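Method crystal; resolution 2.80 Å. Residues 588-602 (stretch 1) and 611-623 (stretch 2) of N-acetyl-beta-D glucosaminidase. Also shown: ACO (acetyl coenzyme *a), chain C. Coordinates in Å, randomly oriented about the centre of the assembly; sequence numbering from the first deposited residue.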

ATOM      1  N   ARG A 588       6.088 -11.876  14.411  1.00 55.03           N
ATOM      2  CA  ARG A 588       7.026 -11.430  15.442  1.00 57.39           C
ATOM      3  C   ARG A 588       6.285 -10.982  16.698  1.00 58.29           C
ATOM      4  O   ARG A 588       5.210 -10.390  16.606  1.00 56.95           O
ATOM      5  N   ASP A 589       6.870 -11.234  17.866  1.00 60.73           N
ATOM      6  CA  ASP A 589       6.355 -10.651  19.109  1.00 65.05           C
ATOM      7  C   ASP A 589       6.767  -9.176  19.206  1.00 70.78           C
ATOM      8  O   ASP A 589       7.411  -8.642  18.295  1.00 69.93           O
ATOM      9  N   SER A 590       6.381  -8.522  20.301  1.00 77.70           N
ATOM     10  CA  SER A 590       6.706  -7.106  20.531  1.00 80.50           C
ATOM     11  C   SER A 590       8.211  -6.801  20.477  1.00 80.66           C
ATOM     12  O   SER A 590       8.604  -5.683  20.133  1.00 81.34           O
ATOM     13  N   GLN A 591       9.036  -7.794  20.817  1.00 78.69           N
ATOM     14  CA  GLN A 591      10.500  -7.667  20.773  1.00 77.67           C
ATOM     15  C   GLN A 591      11.142  -8.103  19.442  1.00 76.17           C
ATOM     16  O   GLN A 591      12.364  -8.261  19.363  1.00 75.18           O
ATOM     17  N   GLY A 592      10.327  -8.299  18.404  1.00 74.68           N
ATOM     18  CA  GLY A 592      10.830  -8.590  17.056  1.00 70.76           C
ATOM     19  C   GLY A 592      11.334 -10.005  16.836  1.00 67.33           C
ATOM     20  O   GLY A 592      11.925 -10.304  15.794  1.00 64.84           O
ATOM     21  N   LYS A 593      11.099 -10.881  17.806  1.00 63.84           N
ATOM     22  CA  LYS A 593      11.551 -12.259  17.706  1.00 62.53           C
ATOM     23  C   LYS A 593      10.555 -13.046  16.874  1.00 61.80           C
ATOM     24  O   LYS A 593       9.351 -12.972  17.104  1.00 62.57           O
ATOM     25  N   ILE A 594      11.072 -13.801  15.910  1.00 60.45           N
ATOM     26  CA  ILE A 594      10.234 -14.548  14.981  1.00 57.44           C
ATOM     27  C   ILE A 594       9.636 -15.755  15.698  1.00 56.08           C
ATOM     28  O   ILE A 594      10.358 -16.537  16.319  1.00 58.55           O
ATOM     29  N   VAL A 595       8.313 -15.877  15.626  1.00 52.47           N
ATOM     30  CA  VAL A 595       7.589 -16.951  16.309  1.00 51.35           C
ATOM     31  C   VAL A 595       6.818 -17.869  15.360  1.00 49.31           C
ATOM     32  O   VAL A 595       6.580 -19.029  15.684  1.00 47.72           O
ATOM     33  N   GLY A 596       6.434 -17.357  14.196  1.00 49.26           N
ATOM     34  CA  GLY A 596       5.798 -18.180  13.171  1.00 49.11           C
ATOM     35  C   GLY A 596       6.163 -17.751  11.764  1.00 48.34           C
ATOM     36  O   GLY A 596       6.622 -16.626  11.538  1.00 47.97           O
ATOM     37  N   PHE A 597       5.935 -18.652  10.817  1.00 47.24           N
ATOM     38  CA  PHE A 597       6.258 -18.411   9.423  1.00 46.86           C
ATOM     39  C   PHE A 597       5.188 -19.016   8.523  1.00 45.69           C
ATOM     40  O   PHE A 597       4.633 -20.069   8.831  1.00 43.71           O
ATOM     41  N   VAL A 598       4.911 -18.344   7.410  1.00 45.91           N
ATOM     42  CA  VAL A 598       4.045 -18.891   6.372  1.00 46.63           C
ATOM     43  C   VAL A 598       4.674 -18.679   4.987  1.00 47.78           C
ATOM     44  O   VAL A 598       5.223 -17.610   4.704  1.00 47.87           O
ATOM     45  N   ALA A 599       4.598 -19.710   4.143  1.00 47.63           N
ATOM     46  CA  ALA A 599       5.081 -19.651   2.764  1.00 46.82           C
ATOM     47  C   ALA A 599       3.910 -19.804   1.811  1.00 46.85           C
ATOM     48  O   ALA A 599       2.912 -20.437   2.145  1.00 47.39           O
ATOM     49  N   THR A 600       4.076 -19.284   0.600  1.00 46.72           N
ATOM     50  CA  THR A 600       2.951 -18.968  -0.275  1.00 47.25           C
ATOM     51  C   THR A 600       3.415 -18.696  -1.710  1.00 46.25           C
ATOM     52  O   THR A 600       4.392 -17.987  -1.928  1.00 43.88           O
ATOM     53  N   GLN A 601       2.698 -19.257  -2.678  1.00 47.27           N
ATOM     54  CA  GLN A 601       2.958 -18.994  -4.091  1.00 49.15           C
ATOM     55  C   GLN A 601       1.656 -19.024  -4.886  1.00 50.95           C
ATOM     56  O   GLN A 601       0.654 -19.570  -4.421  1.00 52.29           O
ATOM     57  N   ILE A 602       1.673 -18.413  -6.067  1.00 52.98           N
ATOM     58  CA  ILE A 602       0.512 -18.403  -6.955  1.00 54.48           C
ATOM     59  C   ILE A 602       0.927 -18.931  -8.322  1.00 54.89           C
ATOM     60  O   ILE A 602       1.901 -18.458  -8.910  1.00 56.76           O
ATOM     61  N   GLY A 611      -3.763 -20.343  -5.672  1.00 52.88           N
ATOM     62  CA  GLY A 611      -2.951 -20.001  -4.520  1.00 50.18           C
ATOM     63  C   GLY A 611      -2.530 -21.267  -3.813  1.00 49.36           C
ATOM     64  O   GLY A 611      -3.361 -22.123  -3.531  1.00 50.94           O
ATOM     65  N   GLN A 612      -1.239 -21.396  -3.532  1.00 47.11           N
ATOM     66  CA  GLN A 612      -0.737 -22.566  -2.843  1.00 46.27           C
ATOM     67  C   GLN A 612      -0.154 -22.134  -1.514  1.00 46.70           C
ATOM     68  O   GLN A 612       0.724 -21.273  -1.474  1.00 46.56           O
ATOM     69  N   LEU A 613      -0.671 -22.715  -0.430  1.00 46.99           N
ATOM     70  CA  LEU A 613      -0.156 -22.469   0.908  1.00 47.49           C
ATOM     71  C   LEU A 613       0.932 -23.504   1.139  1.00 47.72           C
ATOM     72  O   LEU A 613       0.660 -24.636   1.537  1.00 47.57           O
ATOM     73  N   MET A 614       2.170 -23.103   0.870  1.00 48.62           N
ATOM     74  CA  MET A 614       3.295 -24.031   0.827  1.00 49.39           C
ATOM     75  C   MET A 614       3.624 -24.558   2.215  1.00 47.60           C
ATOM     76  O   MET A 614       3.943 -25.732   2.387  1.00 48.02           O
ATOM     77  N   LEU A 615       3.563 -23.678   3.201  1.00 47.08           N
ATOM     78  CA  LEU A 615       3.929 -24.048   4.558  1.00 46.80           C
ATOM     79  C   LEU A 615       3.325 -23.059   5.545  1.00 47.86           C
ATOM     80  O   LEU A 615       3.197 -21.869   5.241  1.00 47.43           O
ATOM     81  N   LEU A 616       2.933 -23.577   6.707  1.00 48.44           N
ATOM     82  CA  LEU A 616       2.492 -22.766   7.831  1.00 47.88           C
ATOM     83  C   LEU A 616       3.045 -23.444   9.064  1.00 47.38           C
ATOM     84  O   LEU A 616       2.818 -24.632   9.259  1.00 46.97           O
ATOM     85  N   MET A 617       3.785 -22.708   9.885  1.00 49.90           N
ATOM     86  CA  MET A 617       4.407 -23.288  11.077  1.00 51.16           C
ATOM     87  C   MET A 617       4.646 -22.216  12.130  1.00 51.30           C
ATOM     88  O   MET A 617       4.984 -21.081  11.790  1.00 51.09           O
ATOM     89  N   VAL A 618       4.455 -22.574  13.402  1.00 52.84           N
ATOM     90  CA  VAL A 618       4.805 -21.683  14.517  1.00 53.07           C
ATOM     91  C   VAL A 618       5.501 -22.478  15.629  1.00 51.72           C
ATOM     92  O   VAL A 618       5.202 -23.654  15.845  1.00 48.59           O
ATOM     93  N   SER A 619       6.423 -21.812  16.321  1.00 52.57           N
ATOM     94  CA  SER A 619       7.245 -22.425  17.362  1.00 55.46           C
ATOM     95  C   SER A 619       6.381 -23.059  18.448  1.00 58.70           C
ATOM     96  O   SER A 619       5.396 -22.448  18.872  1.00 61.18           O
ATOM     97  N   PRO A 620       6.758 -24.267  18.924  1.00 60.96           N
ATOM     98  CA  PRO A 620       5.943 -25.016  19.891  1.00 60.28           C
ATOM     99  C   PRO A 620       5.521 -24.199  21.106  1.00 60.71           C
ATOM    100  O   PRO A 620       4.340 -24.172  21.451  1.00 63.76           O
ATOM    101  N   SER A 621       6.472 -23.513  21.729  1.00 60.94           N
ATOM    102  CA  SER A 621       6.188 -22.682  22.904  1.00 60.37           C
ATOM    103  C   SER A 621       5.247 -21.501  22.633  1.00 57.11           C
ATOM    104  O   SER A 621       4.789 -20.859  23.575  1.00 57.52           O
ATOM    105  N   TYR A 622       4.969 -21.211  21.362  1.00 54.04           N
ATOM    106  CA  TYR A 622       4.054 -20.132  20.987  1.00 52.61           C
ATOM    107  C   TYR A 622       2.745 -20.594  20.315  1.00 52.22           C
ATOM    108  O   TYR A 622       1.898 -19.766  19.961  1.00 51.05           O
ATOM    109  N   GLN A 623       2.571 -21.902  20.143  1.00 51.47           N
ATOM    110  CA  GLN A 623       1.320 -22.433  19.601  1.00 52.87           C
ATOM    111  C   GLN A 623       0.155 -22.218  20.577  1.00 52.42           C
ATOM    112  O   GLN A 623       0.362 -22.042  21.780  1.00 51.10           O
TER

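The antiparallel pairing of 594-602 with 611-618 is interrupted at Met614, where an extra residue enters one strand: the carbonyl O of Ala599 faces two amides, Met614 N at 3.0 Å and Leu615 N at 3.5 Å, both weak hydrogen bonds. This illustrates how a bulge redirects a side chain. Met614 (chi1 m, chi2 t, chi3 p) points toward the opposing strand, its CB 3.8 Å from Ala599 CB and its SD 3.9 Å from Gln601 CB.

Elsewhere the side chains alternate regularly. Phe597 (t), Ala599, Leu615 (t) and Met617 (p) share one face; Leu615 CD2 meets the edge of the Phe597 ring, 4.1 Å from CE2. On this face too, Gln601 (p) donates from NE2 to Gln612 OE1 at 2.8 Å, joining the two amides. The other face carries Val598 (p), whose CG2 lies 4.1 Å from both Leu613 CD2 and Leu616 CG.

Beyond the strands, Tyr622 (m) receives Val595 CG1 over its ring face, 3.5 Å from the centroid, while Lys593 NZ donates to Tyr622 OH at 2.9 Å. Stretch 2 also uses its backbone to hold acetyl coenzyme A: Leu616 N reaches ACO O at 3.0 Å, and Val618 N reaches ACO O9P at 2.8 Å.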

ATOM      1  CB  ARG A 588       7.855 -10.247  14.939  1.00 58.48           C
ATOM      2  CG  ARG A 588       8.734 -10.514  13.731  1.00 59.53           C
ATOM      3  CD  ARG A 588       9.517  -9.259  13.367  1.00 60.47           C
ATOM      4  NE  ARG A 588      10.015  -9.279  11.989  1.00 63.20           N
ATOM      5  CZ  ARG A 588      11.203  -9.748  11.596  1.00 62.91           C
ATOM      6  NH1 ARG A 588      12.062 -10.262  12.467  1.00 62.19           N
ATOM      7  NH2 ARG A 588      11.533  -9.703  10.308  1.00 65.45           N
ATOM      8  CB  ASP A 589       6.788 -11.463  20.348  1.00 64.34           C
ATOM      9  CG  ASP A 589       8.293 -11.491  20.559  1.00 63.62           C
ATOM     10  OD1 ASP A 589       8.985 -10.535  20.158  1.00 66.31           O
ATOM     11  OD2 ASP A 589       8.782 -12.479  21.149  1.00 61.78           O
ATOM     12  CB  SER A 590       6.151  -6.664  21.885  1.00 82.97           C
ATOM     13  OG  SER A 590       6.585  -7.545  22.910  1.00 85.82           O
ATOM     14  CB  GLN A 591      11.115  -8.466  21.925  1.00 77.12           C
ATOM     15  CG  GLN A 591      10.725  -7.946  23.296  1.00 78.07           C
ATOM     16  CD  GLN A 591      11.298  -8.786  24.423  1.00 78.84           C
ATOM     17  OE1 GLN A 591      11.202 -10.012  24.404  1.00 79.69           O
ATOM     18  NE2 GLN A 591      11.892  -8.129  25.416  1.00 80.06           N
ATOM     19  CB  LYS A 593      11.687 -12.879  19.089  1.00 60.42           C
ATOM     20  CG  LYS A 593      12.058 -14.349  19.088  1.00 59.29           C
ATOM     21  CD  LYS A 593      12.115 -14.858  20.517  1.00 61.36           C
ATOM     22  CE  LYS A 593      11.720 -16.321  20.624  1.00 62.82           C
ATOM     23  NZ  LYS A 593      11.020 -16.556  21.909  1.00 64.02           N
ATOM     24  CB  ILE A 594      11.033 -14.971  13.729  1.00 55.61           C
ATOM     25  CG1 ILE A 594      11.445 -13.718  12.945  1.00 55.89           C
ATOM     26  CG2 ILE A 594      10.216 -15.918  12.857  1.00 53.98           C
ATOM     27  CD1 ILE A 594      12.275 -13.987  11.709  1.00 56.72           C
ATOM     28  CB  VAL A 595       6.641 -16.391  17.391  1.00 52.29           C
ATOM     29  CG1 VAL A 595       7.456 -15.809  18.533  1.00 52.32           C
ATOM     30  CG2 VAL A 595       5.692 -15.339  16.823  1.00 52.79           C
ATOM     31  CB  PHE A 597       7.631 -19.023   9.109  1.00 49.02           C
ATOM     32  CG  PHE A 597       7.966 -19.051   7.647  1.00 49.32           C
ATOM     33  CD1 PHE A 597       8.496 -17.938   7.027  1.00 49.74           C
ATOM     34  CD2 PHE A 597       7.743 -20.194   6.894  1.00 50.67           C
ATOM     35  CE1 PHE A 597       8.802 -17.955   5.679  1.00 50.89           C
ATOM     36  CE2 PHE A 597       8.043 -20.221   5.545  1.00 51.24           C
ATOM     37  CZ  PHE A 597       8.574 -19.098   4.936  1.00 51.36           C
ATOM     38  CB  VAL A 598       2.628 -18.276   6.438  1.00 46.42           C
ATOM     39  CG1 VAL A 598       2.648 -16.796   6.088  1.00 46.87           C
ATOM     40  CG2 VAL A 598       1.662 -19.025   5.532  1.00 46.20           C
ATOM     41  CB  ALA A 599       6.099 -20.741   2.514  1.00 47.30           C
ATOM     42  CB  THR A 600       2.187 -17.741   0.281  1.00 46.73           C
ATOM     43  OG1 THR A 600       1.093 -18.187   1.080  1.00 48.56           O
ATOM     44  CG2 THR A 600       1.644 -16.833  -0.820  1.00 46.69           C
ATOM     45  CB  GLN A 601       3.996 -19.982  -4.659  1.00 49.14           C
ATOM     46  CG  GLN A 601       3.517 -21.385  -5.017  1.00 48.22           C
ATOM     47  CD  GLN A 601       4.500 -22.123  -5.928  1.00 49.72           C
ATOM     48  OE1 GLN A 601       5.562 -21.602  -6.281  1.00 49.00           O
ATOM     49  NE2 GLN A 601       4.144 -23.341  -6.318  1.00 50.07           N
ATOM     50  CB  ILE A 602      -0.100 -16.990  -7.092  1.00 54.43           C
ATOM     51  CG1 ILE A 602      -0.785 -16.585  -5.789  1.00 54.00           C
ATOM     52  CG2 ILE A 602      -1.112 -16.940  -8.233  1.00 55.18           C
ATOM     53  CD1 ILE A 602      -1.172 -15.121  -5.725  1.00 55.21           C
ATOM     54  CB  GLN A 612       0.317 -23.270  -3.687  1.00 46.75           C
ATOM     55  CG  GLN A 612      -0.173 -23.681  -5.067  1.00 47.44           C
ATOM     56  CD  GLN A 612       0.741 -24.696  -5.742  1.00 48.86           C
ATOM     57  OE1 GLN A 612       1.942 -24.757  -5.465  1.00 49.11           O
ATOM     58  NE2 GLN A 612       0.173 -25.505  -6.630  1.00 48.37           N
ATOM     59  CB  LEU A 613      -1.273 -22.564   1.952  1.00 48.53           C
ATOM     60  CG  LEU A 613      -1.038 -21.866   3.299  1.00 49.46           C
ATOM     61  CD1 LEU A 613      -2.303 -21.859   4.139  1.00 51.18           C
ATOM     62  CD2 LEU A 613       0.068 -22.532   4.083  1.00 51.13           C
ATOM     63  CB  MET A 614       4.538 -23.349   0.237  1.00 50.57           C
ATOM     64  CG  MET A 614       4.382 -22.857  -1.197  1.00 50.82           C
ATOM     65  SD  MET A 614       5.762 -21.809  -1.715  1.00 51.33           S
ATOM     66  CE  MET A 614       7.072 -23.024  -1.816  1.00 52.97           C
ATOM     67  CB  LEU A 615       5.451 -24.077   4.700  1.00 45.49           C
ATOM     68  CG  LEU A 615       6.018 -24.607   6.015  1.00 45.96           C
ATOM     69  CD1 LEU A 615       5.867 -26.114   6.099  1.00 47.25           C
ATOM     70  CD2 LEU A 615       7.480 -24.218   6.150  1.00 46.88           C
ATOM     71  CB  LEU A 616       0.966 -22.734   7.901  1.00 49.39           C
ATOM     72  CG  LEU A 616       0.245 -21.522   8.514  1.00 50.72           C
ATOM     73  CD1 LEU A 616      -1.055 -21.973   9.176  1.00 50.72           C
ATOM     74  CD2 LEU A 616       1.097 -20.750   9.512  1.00 51.37           C
ATOM     75  CB  MET A 617       5.737 -23.958  10.707  1.00 52.13           C
ATOM     76  CG  MET A 617       6.892 -22.982  10.500  1.00 54.42           C
ATOM     77  SD  MET A 617       8.378 -23.627   9.701  1.00 54.49           S
ATOM     78  CE  MET A 617       8.658 -25.111  10.648  1.00 54.54           C
ATOM     79  CB  VAL A 618       3.584 -20.867  15.059  1.00 55.29           C
ATOM     80  CG1 VAL A 618       2.396 -20.925  14.105  1.00 55.66           C
ATOM     81  CG2 VAL A 618       3.144 -21.332  16.437  1.00 54.88           C
ATOM     82  CB  SER A 619       8.152 -21.373  18.005  1.00 56.73           C
ATOM     83  OG  SER A 619       8.683 -20.482  17.036  1.00 58.03           O
ATOM     84  CB  PRO A 620       6.867 -26.158  20.323  1.00 61.10           C
ATOM     85  CG  PRO A 620       7.815 -26.329  19.190  1.00 61.86           C
ATOM     86  CD  PRO A 620       8.036 -24.950  18.650  1.00 62.01           C
ATOM     87  CB  SER A 621       7.497 -22.154  23.490  1.00 62.14           C
ATOM     88  OG  SER A 621       8.255 -21.500  22.489  1.00 66.82           O
ATOM     89  CB  TYR A 622       4.790 -19.156  20.078  1.00 52.95           C
ATOM     90  CG  TYR A 622       5.760 -18.279  20.820  1.00 53.03           C
ATOM     91  CD1 TYR A 622       7.050 -18.715  21.108  1.00 52.97           C
ATOM     92  CD2 TYR A 622       5.383 -17.009  21.243  1.00 53.33           C
ATOM     93  CE1 TYR A 622       7.941 -17.905  21.794  1.00 52.41           C
ATOM     94  CE2 TYR A 622       6.264 -16.193  21.930  1.00 53.06           C
ATOM     95  CZ  TYR A 622       7.536 -16.644  22.203  1.00 52.49           C
ATOM     96  OH  TYR A 622       8.395 -15.820  22.879  1.00 52.86           O
ATOM     97  CB  GLN A 623       1.480 -23.914  19.239  1.00 53.91           C
ATOM     98  CG  GLN A 623       2.373 -24.107  18.030  1.00 55.44           C
ATOM     99  CD  GLN A 623       2.758 -25.544  17.741  1.00 57.61           C
ATOM    100  OE1 GLN A 623       2.129 -26.483  18.220  1.00 60.98           O
ATOM    101  NE2 GLN A 623       3.797 -25.718  16.928  1.00 58.72           N
TER
HETATM  102  N1A ACO C 901      -6.777 -18.947  24.263  0.80 59.84           N
HETATM  103  C2A ACO C 901      -7.289 -20.200  24.229  0.80 59.53           C
HETATM  104  N3A ACO C 901      -7.236 -20.990  23.134  0.80 60.18           N
HETATM  105  C4A ACO C 901      -6.644 -20.567  21.985  0.80 60.39           C
HETATM  106  C5A ACO C 901      -6.072 -19.207  21.952  0.80 59.34           C
HETATM  107  C6A ACO C 901      -6.166 -18.392  23.185  0.80 59.59           C
HETATM  108  N6A ACO C 901      -5.654 -17.139  23.219  0.80 58.58           N
HETATM  109  N7A ACO C 901      -5.571 -19.029  20.726  0.80 59.05           N
HETATM  110  C8A ACO C 901      -5.798 -20.168  20.021  0.80 61.28           C
HETATM  111  N9A ACO C 901      -6.445 -21.085  20.767  0.80 61.07           N
HETATM  112  C1B ACO C 901      -6.843 -22.444  20.305  0.80 62.21           C
HETATM  113  C2B ACO C 901      -8.276 -22.481  19.781  0.80 63.83           C
HETATM  114  O2B ACO C 901      -8.971 -23.610  20.327  0.80 66.40           O
HETATM  115  C3B ACO C 901      -8.168 -22.545  18.265  0.80 63.77           C
HETATM  116  O3B ACO C 901      -9.174 -23.356  17.628  0.80 67.23           O
HETATM  117  P3B ACO C 901      -9.274 -24.977  17.610  0.80 68.97           P
HETATM  118  O7A ACO C 901      -8.412 -25.411  16.443  0.80 67.93           O
HETATM  119  O8A ACO C 901      -8.819 -25.437  18.975  0.80 63.26           O
HETATM  120  O9A ACO C 901     -10.740 -25.205  17.368  0.80 67.29           O
HETATM  121  C4B ACO C 901      -6.739 -23.019  18.008  0.80 60.63           C
HETATM  122  O4B ACO C 901      -5.993 -22.848  19.224  0.80 60.51           O
HETATM  123  C5B ACO C 901      -6.096 -22.250  16.861  0.80 56.48           C
HETATM  124  O5B ACO C 901      -4.691 -22.250  17.072  0.80 49.89           O
HETATM  125  P1A ACO C 901      -3.773 -20.990  16.710  0.80 44.53           P
HETATM  126  O1A ACO C 901      -3.100 -20.546  17.988  0.80 43.14           O
HETATM  127  O2A ACO C 901      -4.504 -19.983  15.864  0.80 40.38           O
HETATM  128  O3A ACO C 901      -2.761 -21.804  15.769  0.80 41.16           O
HETATM  129  P2A ACO C 901      -1.267 -22.122  16.240  0.80 38.98           P
HETATM  130  O4A ACO C 901      -0.585 -20.806  16.530  0.80 39.63           O
HETATM  131  O5A ACO C 901      -1.291 -23.180  17.305  0.80 38.66           O
HETATM  132  O6A ACO C 901      -0.686 -22.763  14.889  0.80 39.62           O
HETATM  133  CBP ACO C 901      -0.325 -24.755  13.557  0.80 39.55           C
HETATM  134  CCP ACO C 901      -1.331 -23.887  14.293  0.80 39.55           C
HETATM  135  CDP ACO C 901       0.312 -23.961  12.426  0.80 39.95           C
HETATM  136  CEP ACO C 901      -1.060 -25.947  12.965  0.80 40.03           C
HETATM  137  CAP ACO C 901       0.721 -25.195  14.585  0.80 39.85           C
HETATM  138  OAP ACO C 901       0.177 -26.228  15.402  0.80 39.54           O
HETATM  139  C9P ACO C 901       2.009 -25.662  13.971  0.80 41.38           C
HETATM  140  O9P ACO C 901       2.933 -24.867  13.861  0.80 44.57           O
HETATM  141  N8P ACO C 901       2.112 -26.933  13.588  0.80 41.08           N
HETATM  142  C7P ACO C 901       3.356 -27.437  13.040  0.80 39.71           C
HETATM  143  C6P ACO C 901       3.203 -28.786  12.359  0.80 38.56           C
HETATM  144  C5P ACO C 901       2.419 -28.775  11.059  0.80 37.60           C
HETATM  145  O5P ACO C 901       1.872 -29.826  10.770  0.80 40.13           O
HETATM  146  N4P ACO C 901       2.364 -27.698  10.257  0.80 35.28           N
HETATM  147  C3P ACO C 901       1.668 -27.721   8.968  0.80 34.77           C
HETATM  148  C2P ACO C 901       2.581 -28.111   7.799  0.80 35.05           C
HETATM  149  S1P ACO C 901       1.686 -28.666   6.368  0.80 35.52           S
HETATM  150  C   ACO C 901       1.411 -27.290   5.480  0.80 35.90           C
HETATM  151  O   ACO C 901       1.731 -26.198   5.915  0.80 36.26           O
HETATM  152  CH3 ACO C 901       0.755 -27.449   4.146  0.80 36.14           C